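Long-range contacts in linoleate 11-lipoxygenase (Gaeumannomyces graminis, PDB 5FX8), which oxidises linoleic and alpha-linolenic acids with molecular oxygen at a catalytic manganese ion, giving 11S- and 13R-hydroperoxy fatty acids: residues L169-Y174 with M600-T605; P173-R178 with F213-S218; Y230-Q235 with K275-N280; Q345-P350 with H496-Y501. One frame throughout, in Å; residues are numbered along the deposited sequence.

Interaction 1: residues L169-Y174 with M600-T605; sequences LSSNPY and MPFVWT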
loop_
_atom_site.group_PDB
_atom_site.type_symbol
_atom_site.label_atom_id
_atom_site.label_comp_id
_atom_site.label_asym_id
_atom_site.label_seq_id
_atom_site.Cartn_x
_atom_site.Cartn_y
_atom_site.Cartn_z
ATOM N N LEU A 169 -4.024 -15.863 -12.086
ATOM C CA LEU A 169 -3.800 -16.729 -10.938
ATOM C C LEU A 169 -2.765 -16.128 -9.985
ATOM O O LEU A 169 -2.262 -16.821 -9.106
ATOM C CB LEU A 169 -3.383 -18.132 -11.389
ATOM C CG LEU A 169 -4.419 -18.908 -12.220
ATOM C CD1 LEU A 169 -3.823 -20.092 -12.936
ATOM C CD2 LEU A 169 -5.591 -19.399 -11.405
ATOM N N SER A 170 -2.442 -14.849 -10.132
ATOM C CA SER A 170 -1.443 -14.243 -9.265
ATOM C C SER A 170 -1.728 -12.767 -9.004
ATOM O O SER A 170 -2.242 -12.421 -7.945
ATOM C CB SER A 170 -0.058 -14.425 -9.865
ATOM O OG SER A 170 -0.014 -13.928 -11.168
ATOM N N SER A 171 -1.402 -11.897 -9.964
ATOM C CA SER A 171 -1.597 -10.455 -9.799
ATOM C C SER A 171 -3.020 -10.093 -9.412
ATOM O O SER A 171 -3.230 -9.255 -8.539
ATOM C CB SER A 171 -1.251 -9.753 -11.086
ATOM O OG SER A 171 0.029 -10.132 -11.432
ATOM N N ASN A 172 -4.009 -10.621 -10.129
ATOM C CA ASN A 172 -5.417 -10.396 -9.816
ATOM C C ASN A 172 -6.096 -11.742 -9.894
ATOM O O ASN A 172 -6.596 -12.134 -10.949
ATOM C CB ASN A 172 -6.101 -9.417 -10.761
ATOM C CG ASN A 172 -7.612 -9.337 -10.506
ATOM O OD1 ASN A 172 -8.117 -9.906 -9.526
ATOM N ND2 ASN A 172 -8.334 -8.623 -11.370
ATOM N N PRO A 173 -6.163 -12.460 -8.784
ATOM C CA PRO A 173 -6.720 -13.816 -8.783
ATOM C C PRO A 173 -8.177 -13.896 -8.367
ATOM O O PRO A 173 -8.690 -14.994 -8.153
ATOM C CB PRO A 173 -5.840 -14.503 -7.737
ATOM C CG PRO A 173 -5.614 -13.398 -6.746
ATOM C CD PRO A 173 -5.406 -12.167 -7.562
ATOM N N TYR A 174 -8.831 -12.767 -8.217
ATOM C CA TYR A 174 -10.140 -12.721 -7.624
ATOM C C TYR A 174 -11.262 -12.690 -8.646
ATOM O O TYR A 174 -12.416 -12.560 -8.245
ATOM C CB TYR A 174 -10.216 -11.517 -6.713
ATOM C CG TYR A 174 -9.461 -11.714 -5.452
ATOM C CD1 TYR A 174 -9.889 -12.639 -4.519
ATOM C CD2 TYR A 174 -8.332 -10.987 -5.175
ATOM C CE1 TYR A 174 -9.242 -12.814 -3.398
ATOM C CE2 TYR A 174 -7.675 -11.166 -4.023
ATOM C CZ TYR A 174 -8.152 -12.080 -3.148
ATOM O OH TYR A 174 -7.520 -12.290 -1.984
ATOM N N MET A 600 5.646 -19.181 -14.254
ATOM C CA MET A 600 5.272 -17.909 -14.832
ATOM C C MET A 600 6.493 -17.205 -15.382
ATOM O O MET A 600 7.573 -17.304 -14.807
ATOM C CB MET A 600 4.655 -16.971 -13.796
ATOM C CG MET A 600 3.335 -17.318 -13.284
ATOM S SD MET A 600 2.722 -16.028 -12.181
ATOM C CE MET A 600 1.141 -16.717 -12.000
ATOM N N PRO A 601 6.322 -16.408 -16.411
ATOM C CA PRO A 601 7.457 -15.675 -16.970
ATOM C C PRO A 601 7.793 -14.386 -16.246
ATOM O O PRO A 601 8.490 -13.536 -16.807
ATOM C CB PRO A 601 7.004 -15.389 -18.406
ATOM C CG PRO A 601 5.904 -16.324 -18.654
ATOM C CD PRO A 601 5.214 -16.490 -17.365
ATOM N N PHE A 602 7.297 -14.218 -15.022
ATOM C CA PHE A 602 7.678 -13.088 -14.186
ATOM C C PHE A 602 7.720 -13.524 -12.733
ATOM O O PHE A 602 7.099 -14.508 -12.338
ATOM C CB PHE A 602 6.745 -11.874 -14.357
ATOM C CG PHE A 602 5.344 -12.082 -13.856
ATOM C CD1 PHE A 602 4.397 -12.746 -14.636
ATOM C CD2 PHE A 602 4.956 -11.566 -12.640
ATOM C CE1 PHE A 602 3.107 -12.920 -14.193
ATOM C CE2 PHE A 602 3.681 -11.730 -12.202
ATOM C CZ PHE A 602 2.740 -12.416 -12.983
ATOM N N VAL A 603 8.472 -12.768 -11.946
ATOM C CA VAL A 603 8.615 -13.012 -10.522
ATOM C C VAL A 603 7.580 -12.193 -9.779
ATOM O O VAL A 603 7.548 -10.969 -9.897
ATOM C CB VAL A 603 10.022 -12.657 -10.039
ATOM C CG1 VAL A 603 10.085 -12.840 -8.588
ATOM C CG2 VAL A 603 11.033 -13.519 -10.720
ATOM N N TRP A 604 6.749 -12.865 -8.997
ATOM C CA TRP A 604 5.630 -12.259 -8.301
ATOM C C TRP A 604 5.888 -12.364 -6.803
ATOM O O TRP A 604 6.239 -13.441 -6.310
ATOM C CB TRP A 604 4.335 -12.956 -8.711
ATOM C CG TRP A 604 3.111 -12.416 -8.085
ATOM C CD1 TRP A 604 2.479 -11.255 -8.403
ATOM C CD2 TRP A 604 2.358 -13.011 -7.034
ATOM N NE1 TRP A 604 1.388 -11.086 -7.610
ATOM C CE2 TRP A 604 1.291 -12.149 -6.755
ATOM C CE3 TRP A 604 2.487 -14.184 -6.293
ATOM C CZ2 TRP A 604 0.349 -12.425 -5.765
ATOM C CZ3 TRP A 604 1.555 -14.462 -5.304
ATOM C CH2 TRP A 604 0.499 -13.591 -5.054
ATOM N N THR A 605 5.766 -11.232 -6.091
ATOM C CA THR A 605 6.170 -11.153 -4.696
ATOM C C THR A 605 5.197 -10.352 -3.859
ATOM O O THR A 605 5.586 -9.780 -2.844
ATOM C CB THR A 605 7.537 -10.503 -4.547
ATOM O OG1 THR A 605 7.474 -9.174 -5.061
ATOM C CG2 THR A 605 8.597 -11.276 -5.277
#

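Interaction 2: residues P173-R178 with F213-S218; sequences PYVLKR and FLVDHS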
loop_
_atom_site.group_PDB
_atom_site.type_symbol
_atom_site.label_atom_id
_atom_site.label_comp_id
_atom_site.label_asym_id
_atom_site.label_seq_id
_atom_site.Cartn_x
_atom_site.Cartn_y
_atom_site.Cartn_z
ATOM N N PRO A 173 -6.163 -12.460 -8.784
ATOM C CA PRO A 173 -6.720 -13.816 -8.783
ATOM C C PRO A 173 -8.177 -13.896 -8.367
ATOM O O PRO A 173 -8.690 -14.994 -8.153
ATOM C CB PRO A 173 -5.840 -14.503 -7.737
ATOM C CG PRO A 173 -5.614 -13.398 -6.746
ATOM C CD PRO A 173 -5.406 -12.167 -7.562
ATOM N N TYR A 174 -8.831 -12.767 -8.217
ATOM C CA TYR A 174 -10.140 -12.721 -7.624
ATOM C C TYR A 174 -11.262 -12.690 -8.646
ATOM O O TYR A 174 -12.416 -12.560 -8.245
ATOM C CB TYR A 174 -10.216 -11.517 -6.713
ATOM C CG TYR A 174 -9.461 -11.714 -5.452
ATOM C CD1 TYR A 174 -9.889 -12.639 -4.519
ATOM C CD2 TYR A 174 -8.332 -10.987 -5.175
ATOM C CE1 TYR A 174 -9.242 -12.814 -3.398
ATOM C CE2 TYR A 174 -7.675 -11.166 -4.023
ATOM C CZ TYR A 174 -8.152 -12.080 -3.148
ATOM O OH TYR A 174 -7.520 -12.290 -1.984
ATOM N N VAL A 175 -10.970 -12.824 -9.944
ATOM C CA VAL A 175 -12.009 -12.663 -10.953
ATOM C C VAL A 175 -12.193 -13.972 -11.713
ATOM O O VAL A 175 -13.313 -14.337 -12.062
ATOM C CB VAL A 175 -11.738 -11.451 -11.894
ATOM C CG1 VAL A 175 -10.525 -11.589 -12.733
ATOM C CG2 VAL A 175 -12.896 -11.208 -12.809
ATOM N N LEU A 176 -11.124 -14.729 -11.894
ATOM C CA LEU A 176 -11.196 -15.927 -12.721
ATOM C C LEU A 176 -12.139 -16.979 -12.132
ATOM O O LEU A 176 -12.249 -17.139 -10.919
ATOM C CB LEU A 176 -9.797 -16.510 -12.883
ATOM C CG LEU A 176 -9.681 -17.725 -13.789
ATOM C CD1 LEU A 176 -9.734 -17.271 -15.252
ATOM C CD2 LEU A 176 -8.440 -18.528 -13.451
ATOM N N LYS A 177 -12.804 -17.724 -13.001
ATOM C CA LYS A 177 -13.765 -18.708 -12.537
ATOM C C LYS A 177 -13.856 -19.810 -13.576
ATOM O O LYS A 177 -13.907 -19.524 -14.769
ATOM C CB LYS A 177 -15.117 -18.043 -12.290
ATOM C CG LYS A 177 -16.280 -18.868 -12.691
ATOM C CD LYS A 177 -17.345 -18.017 -13.382
ATOM C CE LYS A 177 -18.391 -18.873 -14.104
ATOM N NZ LYS A 177 -19.383 -18.000 -14.792
ATOM N N ARG A 178 -13.823 -21.062 -13.125
ATOM C CA ARG A 178 -13.921 -22.210 -14.020
ATOM C C ARG A 178 -15.342 -22.366 -14.542
ATOM O O ARG A 178 -16.309 -22.124 -13.824
ATOM C CB ARG A 178 -13.507 -23.482 -13.290
ATOM C CG ARG A 178 -13.376 -24.687 -14.184
ATOM C CD ARG A 178 -13.358 -25.967 -13.393
ATOM N NE ARG A 178 -12.195 -26.088 -12.523
ATOM C CZ ARG A 178 -11.138 -26.852 -12.762
ATOM N NH1 ARG A 178 -11.077 -27.592 -13.844
ATOM N NH2 ARG A 178 -10.140 -26.871 -11.907
ATOM N N PHE A 213 -12.041 -21.693 -18.526
ATOM C CA PHE A 213 -12.111 -20.707 -17.463
ATOM C C PHE A 213 -12.439 -19.354 -18.075
ATOM O O PHE A 213 -12.076 -19.073 -19.211
ATOM C CB PHE A 213 -10.797 -20.601 -16.701
ATOM C CG PHE A 213 -10.336 -21.871 -16.094
ATOM C CD1 PHE A 213 -9.691 -22.835 -16.856
ATOM C CD2 PHE A 213 -10.509 -22.102 -14.745
ATOM C CE1 PHE A 213 -9.261 -23.999 -16.281
ATOM C CE2 PHE A 213 -10.073 -23.264 -14.181
ATOM C CZ PHE A 213 -9.453 -24.212 -14.957
ATOM N N LEU A 214 -13.105 -18.505 -17.308
ATOM C CA LEU A 214 -13.650 -17.262 -17.831
ATOM C C LEU A 214 -13.301 -16.105 -16.921
ATOM O O LEU A 214 -13.397 -16.228 -15.706
ATOM C CB LEU A 214 -15.166 -17.336 -17.956
ATOM C CG LEU A 214 -15.898 -16.037 -18.300
ATOM C CD1 LEU A 214 -15.457 -15.501 -19.631
ATOM C CD2 LEU A 214 -17.355 -16.299 -18.344
ATOM N N VAL A 215 -12.920 -14.978 -17.508
ATOM C CA VAL A 215 -12.914 -13.692 -16.829
ATOM C C VAL A 215 -13.939 -12.806 -17.512
ATOM O O VAL A 215 -13.845 -12.557 -18.714
ATOM C CB VAL A 215 -11.537 -13.036 -16.867
ATOM C CG1 VAL A 215 -11.597 -11.653 -16.229
ATOM C CG2 VAL A 215 -10.557 -13.905 -16.173
ATOM N N ASP A 216 -14.899 -12.309 -16.752
ATOM C CA ASP A 216 -16.027 -11.566 -17.309
ATOM C C ASP A 216 -15.965 -10.121 -16.832
ATOM O O ASP A 216 -16.477 -9.805 -15.760
ATOM C CB ASP A 216 -17.354 -12.218 -16.906
ATOM C CG ASP A 216 -18.525 -11.758 -17.762
ATOM O OD1 ASP A 216 -18.442 -10.685 -18.348
ATOM O OD2 ASP A 216 -19.537 -12.463 -17.868
ATOM N N HIS A 217 -15.389 -9.223 -17.621
ATOM C CA HIS A 217 -15.489 -7.798 -17.329
ATOM C C HIS A 217 -16.562 -7.100 -18.150
ATOM O O HIS A 217 -16.483 -5.893 -18.347
ATOM C CB HIS A 217 -14.155 -7.099 -17.556
ATOM C CG HIS A 217 -13.097 -7.527 -16.605
ATOM N ND1 HIS A 217 -13.360 -7.790 -15.287
ATOM C CD2 HIS A 217 -11.786 -7.790 -16.789
ATOM C CE1 HIS A 217 -12.251 -8.176 -14.689
ATOM N NE2 HIS A 217 -11.282 -8.189 -15.580
ATOM N N SER A 218 -17.565 -7.827 -18.628
ATOM C CA SER A 218 -18.529 -7.242 -19.537
ATOM C C SER A 218 -19.456 -6.256 -18.844
ATOM O O SER A 218 -20.072 -5.439 -19.520
ATOM C CB SER A 218 -19.334 -8.345 -20.188
ATOM O OG SER A 218 -20.038 -9.037 -19.182
#

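Interaction 3: residues Y230-Q235 with K275-N280; sequences YAAACQ and KIMFNN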
loop_
_atom_site.group_PDB
_atom_site.type_symbol
_atom_site.label_atom_id
_atom_site.label_comp_id
_atom_site.label_asym_id
_atom_site.label_seq_id
_atom_site.Cartn_x
_atom_site.Cartn_y
_atom_site.Cartn_z
ATOM N N TYR A 230 -10.998 5.824 -23.966
ATOM C CA TYR A 230 -11.766 4.743 -24.529
ATOM C C TYR A 230 -11.561 3.507 -23.670
ATOM O O TYR A 230 -10.638 3.446 -22.860
ATOM C CB TYR A 230 -11.347 4.508 -25.971
ATOM C CG TYR A 230 -11.312 5.763 -26.777
ATOM C CD1 TYR A 230 -10.184 6.568 -26.802
ATOM C CD2 TYR A 230 -12.412 6.146 -27.525
ATOM C CE1 TYR A 230 -10.158 7.714 -27.536
ATOM C CE2 TYR A 230 -12.395 7.282 -28.280
ATOM C CZ TYR A 230 -11.275 8.065 -28.286
ATOM O OH TYR A 230 -11.268 9.211 -29.045
ATOM N N ALA A 231 -12.433 2.519 -23.849
ATOM C CA ALA A 231 -12.387 1.317 -23.032
ATOM C C ALA A 231 -13.325 0.276 -23.615
ATOM O O ALA A 231 -14.322 0.625 -24.243
ATOM C CB ALA A 231 -12.780 1.613 -21.582
ATOM N N ALA A 232 -13.023 -1.001 -23.369
ATOM C CA ALA A 232 -13.861 -2.099 -23.826
ATOM C C ALA A 232 -14.632 -2.667 -22.640
ATOM O O ALA A 232 -14.764 -2.012 -21.608
ATOM C CB ALA A 232 -13.008 -3.154 -24.537
ATOM N N ALA A 233 -15.165 -3.875 -22.793
ATOM C CA ALA A 233 -15.779 -4.596 -21.686
ATOM C C ALA A 233 -15.448 -6.081 -21.890
ATOM O O ALA A 233 -16.284 -6.928 -22.188
ATOM C CB ALA A 233 -17.278 -4.328 -21.604
ATOM N N CYS A 234 -14.173 -6.413 -21.736
ATOM C CA CYS A 234 -13.675 -7.679 -22.251
ATOM C C CYS A 234 -14.163 -8.868 -21.441
ATOM O O CYS A 234 -14.302 -8.812 -20.219
ATOM C CB CYS A 234 -12.160 -7.679 -22.277
ATOM S SG CYS A 234 -11.520 -6.627 -23.555
ATOM N N GLN A 235 -14.448 -9.943 -22.146
ATOM C CA GLN A 235 -14.556 -11.262 -21.566
ATOM C C GLN A 235 -13.363 -12.027 -22.089
ATOM O O GLN A 235 -13.120 -12.038 -23.292
ATOM C CB GLN A 235 -15.849 -11.952 -21.970
ATOM C CG GLN A 235 -17.072 -11.283 -21.486
ATOM C CD GLN A 235 -18.291 -12.023 -21.910
ATOM O OE1 GLN A 235 -19.090 -12.444 -21.079
ATOM N NE2 GLN A 235 -18.447 -12.205 -23.206
ATOM N N LYS A 275 -5.062 -8.083 -25.553
ATOM C CA LYS A 275 -4.595 -8.299 -24.204
ATOM C C LYS A 275 -4.464 -6.987 -23.463
ATOM O O LYS A 275 -4.730 -6.941 -22.267
ATOM C CB LYS A 275 -3.278 -9.053 -24.211
ATOM C CG LYS A 275 -3.426 -10.459 -24.666
ATOM C CD LYS A 275 -2.134 -11.192 -24.481
ATOM C CE LYS A 275 -1.075 -10.733 -25.430
ATOM N NZ LYS A 275 0.173 -11.423 -25.066
ATOM N N ILE A 276 -4.084 -5.911 -24.149
ATOM C CA ILE A 276 -4.011 -4.613 -23.490
ATOM C C ILE A 276 -5.399 -4.136 -23.067
ATOM O O ILE A 276 -5.580 -3.621 -21.953
ATOM C CB ILE A 276 -3.309 -3.581 -24.390
ATOM C CG1 ILE A 276 -1.848 -3.969 -24.604
ATOM C CG2 ILE A 276 -3.310 -2.227 -23.724
ATOM C CD1 ILE A 276 -1.067 -3.013 -25.433
ATOM N N MET A 277 -6.406 -4.308 -23.925
ATOM C CA MET A 277 -7.746 -3.886 -23.535
ATOM C C MET A 277 -8.248 -4.679 -22.333
ATOM O O MET A 277 -8.837 -4.116 -21.394
ATOM C CB MET A 277 -8.702 -4.015 -24.715
ATOM C CG MET A 277 -8.337 -3.122 -25.850
ATOM S SD MET A 277 -9.529 -3.130 -27.201
ATOM C CE MET A 277 -9.188 -4.662 -28.030
ATOM N N PHE A 278 -8.019 -5.989 -22.342
ATOM C CA PHE A 278 -8.381 -6.790 -21.184
ATOM C C PHE A 278 -7.637 -6.327 -19.946
ATOM O O PHE A 278 -8.206 -6.299 -18.862
ATOM C CB PHE A 278 -8.115 -8.265 -21.454
ATOM C CG PHE A 278 -8.425 -9.170 -20.290
ATOM C CD1 PHE A 278 -7.503 -9.383 -19.280
ATOM C CD2 PHE A 278 -9.623 -9.857 -20.239
ATOM C CE1 PHE A 278 -7.774 -10.216 -18.252
ATOM C CE2 PHE A 278 -9.899 -10.703 -19.199
ATOM C CZ PHE A 278 -8.957 -10.873 -18.197
ATOM N N ASN A 279 -6.367 -5.970 -20.073
ATOM C CA ASN A 279 -5.651 -5.565 -18.874
ATOM C C ASN A 279 -6.183 -4.247 -18.319
ATOM O O ASN A 279 -6.121 -4.006 -17.108
ATOM C CB ASN A 279 -4.172 -5.476 -19.174
ATOM C CG ASN A 279 -3.536 -6.836 -19.299
ATOM O OD1 ASN A 279 -4.028 -7.811 -18.765
ATOM N ND2 ASN A 279 -2.436 -6.905 -20.011
ATOM N N ASN A 280 -6.701 -3.397 -19.199
ATOM C CA ASN A 280 -7.361 -2.171 -18.799
ATOM C C ASN A 280 -8.626 -2.464 -18.008
ATOM O O ASN A 280 -8.888 -1.852 -16.958
ATOM C CB ASN A 280 -7.667 -1.388 -20.068
ATOM C CG ASN A 280 -8.322 -0.086 -19.805
ATOM O OD1 ASN A 280 -9.511 0.078 -20.015
ATOM N ND2 ASN A 280 -7.548 0.859 -19.349
HETATM O O HOH W 1 -9.689 3.050 -20.424
#

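Interaction 4: residues Q345-P350 with H496-Y501; sequences QNFGLP and HPAALY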
loop_
_atom_site.group_PDB
_atom_site.type_symbol
_atom_site.label_atom_id
_atom_site.label_comp_id
_atom_site.label_asym_id
_atom_site.label_seq_id
_atom_site.Cartn_x
_atom_site.Cartn_y
_atom_site.Cartn_z
ATOM N N GLN A 345 -7.823 11.922 -13.546
ATOM C CA GLN A 345 -6.606 12.291 -14.253
ATOM C C GLN A 345 -5.998 11.115 -15.001
ATOM O O GLN A 345 -5.390 11.311 -16.048
ATOM C CB GLN A 345 -5.572 12.850 -13.283
ATOM C CG GLN A 345 -5.896 14.145 -12.613
ATOM C CD GLN A 345 -4.928 14.446 -11.459
ATOM O OE1 GLN A 345 -3.790 13.961 -11.447
ATOM N NE2 GLN A 345 -5.389 15.225 -10.470
ATOM N N ASN A 346 -6.096 9.891 -14.460
ATOM C CA ASN A 346 -5.304 8.803 -15.023
ATOM C C ASN A 346 -6.092 7.662 -15.642
ATOM O O ASN A 346 -5.583 7.002 -16.538
ATOM C CB ASN A 346 -4.386 8.223 -13.955
ATOM C CG ASN A 346 -3.384 9.205 -13.480
ATOM O OD1 ASN A 346 -2.351 9.375 -14.093
ATOM N ND2 ASN A 346 -3.682 9.873 -12.385
ATOM N N PHE A 347 -7.289 7.384 -15.190
ATOM C CA PHE A 347 -7.982 6.213 -15.683
ATOM C C PHE A 347 -8.979 6.583 -16.773
ATOM O O PHE A 347 -9.377 7.744 -16.927
ATOM C CB PHE A 347 -8.696 5.499 -14.546
ATOM C CG PHE A 347 -7.774 4.786 -13.597
ATOM C CD1 PHE A 347 -7.004 5.486 -12.688
ATOM C CD2 PHE A 347 -7.710 3.409 -13.592
ATOM C CE1 PHE A 347 -6.184 4.819 -11.823
ATOM C CE2 PHE A 347 -6.904 2.740 -12.718
ATOM C CZ PHE A 347 -6.139 3.437 -11.834
ATOM N N GLY A 348 -9.366 5.554 -17.535
ATOM C CA GLY A 348 -10.269 5.619 -18.653
ATOM C C GLY A 348 -11.696 5.946 -18.290
ATOM O O GLY A 348 -12.270 6.871 -18.854
ATOM N N LEU A 349 -12.267 5.221 -17.356
ATOM C CA LEU A 349 -13.617 5.460 -16.879
ATOM C C LEU A 349 -13.641 6.551 -15.809
ATOM O O LEU A 349 -12.726 6.644 -14.984
ATOM C CB LEU A 349 -14.208 4.180 -16.310
ATOM C CG LEU A 349 -14.333 3.018 -17.284
ATOM C CD1 LEU A 349 -15.254 1.999 -16.717
ATOM C CD2 LEU A 349 -14.852 3.464 -18.620
ATOM N N PRO A 350 -14.686 7.374 -15.788
ATOM C CA PRO A 350 -14.746 8.473 -14.815
ATOM C C PRO A 350 -14.917 7.954 -13.400
ATOM O O PRO A 350 -15.348 6.820 -13.175
ATOM C CB PRO A 350 -15.983 9.269 -15.250
ATOM C CG PRO A 350 -16.869 8.257 -15.846
ATOM C CD PRO A 350 -15.938 7.269 -16.558
ATOM N N HIS A 496 -0.335 -2.803 -19.264
ATOM C CA HIS A 496 -1.408 -2.492 -18.325
ATOM C C HIS A 496 -1.664 -1.001 -18.203
ATOM O O HIS A 496 -1.315 -0.394 -17.184
ATOM C CB HIS A 496 -1.082 -3.021 -16.937
ATOM C CG HIS A 496 -0.780 -4.478 -16.899
ATOM N ND1 HIS A 496 0.504 -4.967 -16.936
ATOM C CD2 HIS A 496 -1.595 -5.552 -16.799
ATOM C CE1 HIS A 496 0.467 -6.283 -16.864
ATOM N NE2 HIS A 496 -0.794 -6.663 -16.781
ATOM N N PRO A 497 -2.327 -0.391 -19.180
ATOM C CA PRO A 497 -2.601 1.048 -19.101
ATOM C C PRO A 497 -3.869 1.391 -18.334
ATOM O O PRO A 497 -4.909 0.744 -18.461
ATOM C CB PRO A 497 -2.738 1.442 -20.573
ATOM C CG PRO A 497 -3.277 0.256 -21.208
ATOM C CD PRO A 497 -2.757 -0.959 -20.462
ATOM N N ALA A 498 -3.771 2.434 -17.515
ATOM C CA ALA A 498 -4.945 2.909 -16.803
ATOM C C ALA A 498 -6.038 3.391 -17.752
ATOM O O ALA A 498 -7.220 3.262 -17.444
ATOM C CB ALA A 498 -4.550 4.021 -15.856
ATOM N N ALA A 499 -5.676 3.926 -18.911
ATOM C CA ALA A 499 -6.667 4.376 -19.868
ATOM C C ALA A 499 -6.230 4.022 -21.281
ATOM O O ALA A 499 -5.041 3.877 -21.558
ATOM C CB ALA A 499 -6.891 5.889 -19.760
ATOM N N LEU A 500 -7.198 3.914 -22.184
ATOM C CA LEU A 500 -6.906 3.776 -23.606
ATOM C C LEU A 500 -7.170 5.099 -24.313
ATOM O O LEU A 500 -8.180 5.759 -24.055
ATOM C CB LEU A 500 -7.738 2.670 -24.240
ATOM C CG LEU A 500 -7.752 1.329 -23.510
ATOM C CD1 LEU A 500 -8.551 0.337 -24.326
ATOM C CD2 LEU A 500 -6.342 0.816 -23.283
ATOM N N TYR A 501 -6.267 5.472 -25.214
ATOM C CA TYR A 501 -6.230 6.803 -25.792
ATOM C C TYR A 501 -6.596 6.805 -27.268
ATOM O O TYR A 501 -6.464 7.826 -27.930
ATOM C CB TYR A 501 -4.852 7.432 -25.553
ATOM C CG TYR A 501 -4.611 7.777 -24.091
ATOM C CD1 TYR A 501 -4.106 6.826 -23.217
ATOM C CD2 TYR A 501 -4.924 9.041 -23.576
ATOM C CE1 TYR A 501 -3.896 7.107 -21.908
ATOM C CE2 TYR A 501 -4.715 9.332 -22.251
ATOM C CZ TYR A 501 -4.206 8.342 -21.429
ATOM O OH TYR A 501 -3.980 8.550 -20.109
#

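Interaction 1: residues L169-Y174 with M600-T605
Ser-170 packs against Met-600, Phe-602 and Trp-604 in a buried loop-to-loop contact that joins the loop after helix 161-166 to the C-terminal tail, with no hydrogen bond between the two segments. Its CB sits over the face of the Trp-604 indole, a CH-pi contact 4.0 Å from the centroid of the five-membered ring and only 9° off the ring normal. Trp-604 CG stands anti to the backbone N (chi1 -179°), beside the carbonyl carbon. Ser-170 O packs separately near Trp-604 CZ2, 3.4 Å away. Met-600 is extended, and its CE methyl reaches the CB and OG of Ser-170. The same OG lies near the plane of the Phe-602 ring at its edge, 3.6 Å from CZ, while hydrogen-bonding Met-166 O of the preceding helix. Ser-171 OG approaches Phe-602 CZ at 3.9 Å. Such burial of the tail is characteristic of the lipoxygenase fold, whose chain end enters the helical core; here its last residue, Val-618, ligates the manganese.

Interaction 2: residues P173-R178 with F213-S218
Arg-178 and Phe-213 run alongside each other in the same direction, on one face of an antiparallel strand pair at the edge of a five-stranded sheet. Arg-178 CB and CG each come to 3.6 Å from Phe-213 CE2. After the bend at chi3 (-65°), NE stays near CE2, and Phe-213 CZ sits over the centre of one guanidinium face, 3.8 Å from Arg-178 CZ. The two planes are 52° apart, so the groups are tilted rather than stacked flat. The guanidinium is gripped by three carbonyls outside the pair: NE by Gly-382, NH1 by Gly-210 and NH2 by Pro-390. Before the strand, Leu-176 CD1 wedges between Phe-213 CB and Val-215 CG2. Val-175 crosses Val-215 at about a right angle, and its CG2 touches His-217 CE1 at 3.6 Å. Lys-177 and Leu-214 form the hydrogen-bonded pair: Lys-177 N gives to Leu-214 O at 3.1 Å, and Leu-214 N returns a bond to Lys-177 O at 2.9 Å.

Interaction 3: residues Y230-Q235 with K275-N280
Cys-234 presses its side chain onto the backbone and side chains of Met-277 and Phe-278, on one flank of helix 268-305. Its SG, set anti to the carbonyl carbon (chi1 -72°), lies 4.0 Å from Met-277 CB and 3.8 Å from Phe-278 N, while its CB meets the ring of Phe-278 at CD2, 3.9 Å away. Three residues beyond Met-277, Asn-280 points its CG anti to the backbone N (chi1 -179°), and its OD1 comes to 3.9 Å from Ala-231 CB. Between these two points of contact the packing is thinner: Ala-232 CB is 4.4 Å from Met-277 SD, where the methionine chain bends at chi3. No direct hydrogen bond joins the segments, but a water does, donating to Tyr-230 O at 2.6 Å and to Asn-280 OD1 at 3.0 Å.

Further out, Asn-281, the next helix residue, holds the loop from two sides of its amide, its OD1 accepting from Cys-234 N and its ND2 donating to Ala-232 O. The Asn-280 amide is fixed at its other end by ND2 donating to Pro-497 O, and the Phe-278 ring also meets Phe-164 and His-217. This contact lays the lead-in to strand 235-241 across the long central helix typical of lipoxygenases, which farther along carries the manganese ligands His-290 and His-294.

Interaction 4: residues Q345-P350 with H496-Y501
Ala-498 plants its CB over the centre of the Phe-347 ring, and this is the close-packed part of the contact: a CH-pi approach with the carbon 4.0 Å from the ring centroid and 11° off its normal. The methyl also meets the backbone of the helix end, at Asn-346 O. Gly-348 N donates to Ala-498 O at 3.1 Å; the donor stands above the carbonyl plane, 39° out of it. Ala-499 CB lies against the same glycine, 3.6 Å from Gly-348 CA.

Toward Tyr-501 the contact thins. That partly exposed side chain brings only its OH near, 4.2 Å from Asn-346 O, and Gln-345 packs on Arg-101 of the second subunit. The Phe-347 side chain lies about 8 Å from that of the manganese ligand Asn-482. Its ring stacks on Trp-343 of the preceding helix 342-346, and Leu-535 of helix 526-539 touches both Asn-346 and Phe-347. Leu-500 leans on Met-277 of helix 268-305, so the contact bridges helix 342-346 and that central helix.

How the interactions relate
Interactions 1 and 2 overlap at Pro-173 and Tyr-174 and touch through Leu-169 and Leu-176, their centres 15 Å apart. Interaction 2 leads into interaction 3, 13 Å away, just beyond the ends of neighbouring strands 212-216 and 235-241, where His-217 N probably hydrogen-bonds Cys-234 O. Interactions 3 and 4 lie closest, 11 Å between centres, linked by a probable bond from Tyr-230 N to Leu-500 O. Along the chain, interactions 2, 3 and 4 close in turn; 3 and 4 fall between the two segments of interaction 1. Together they tie the small sheet, helix 268-305 and the C-terminal tail into the body of the catalytic domain around the manganese.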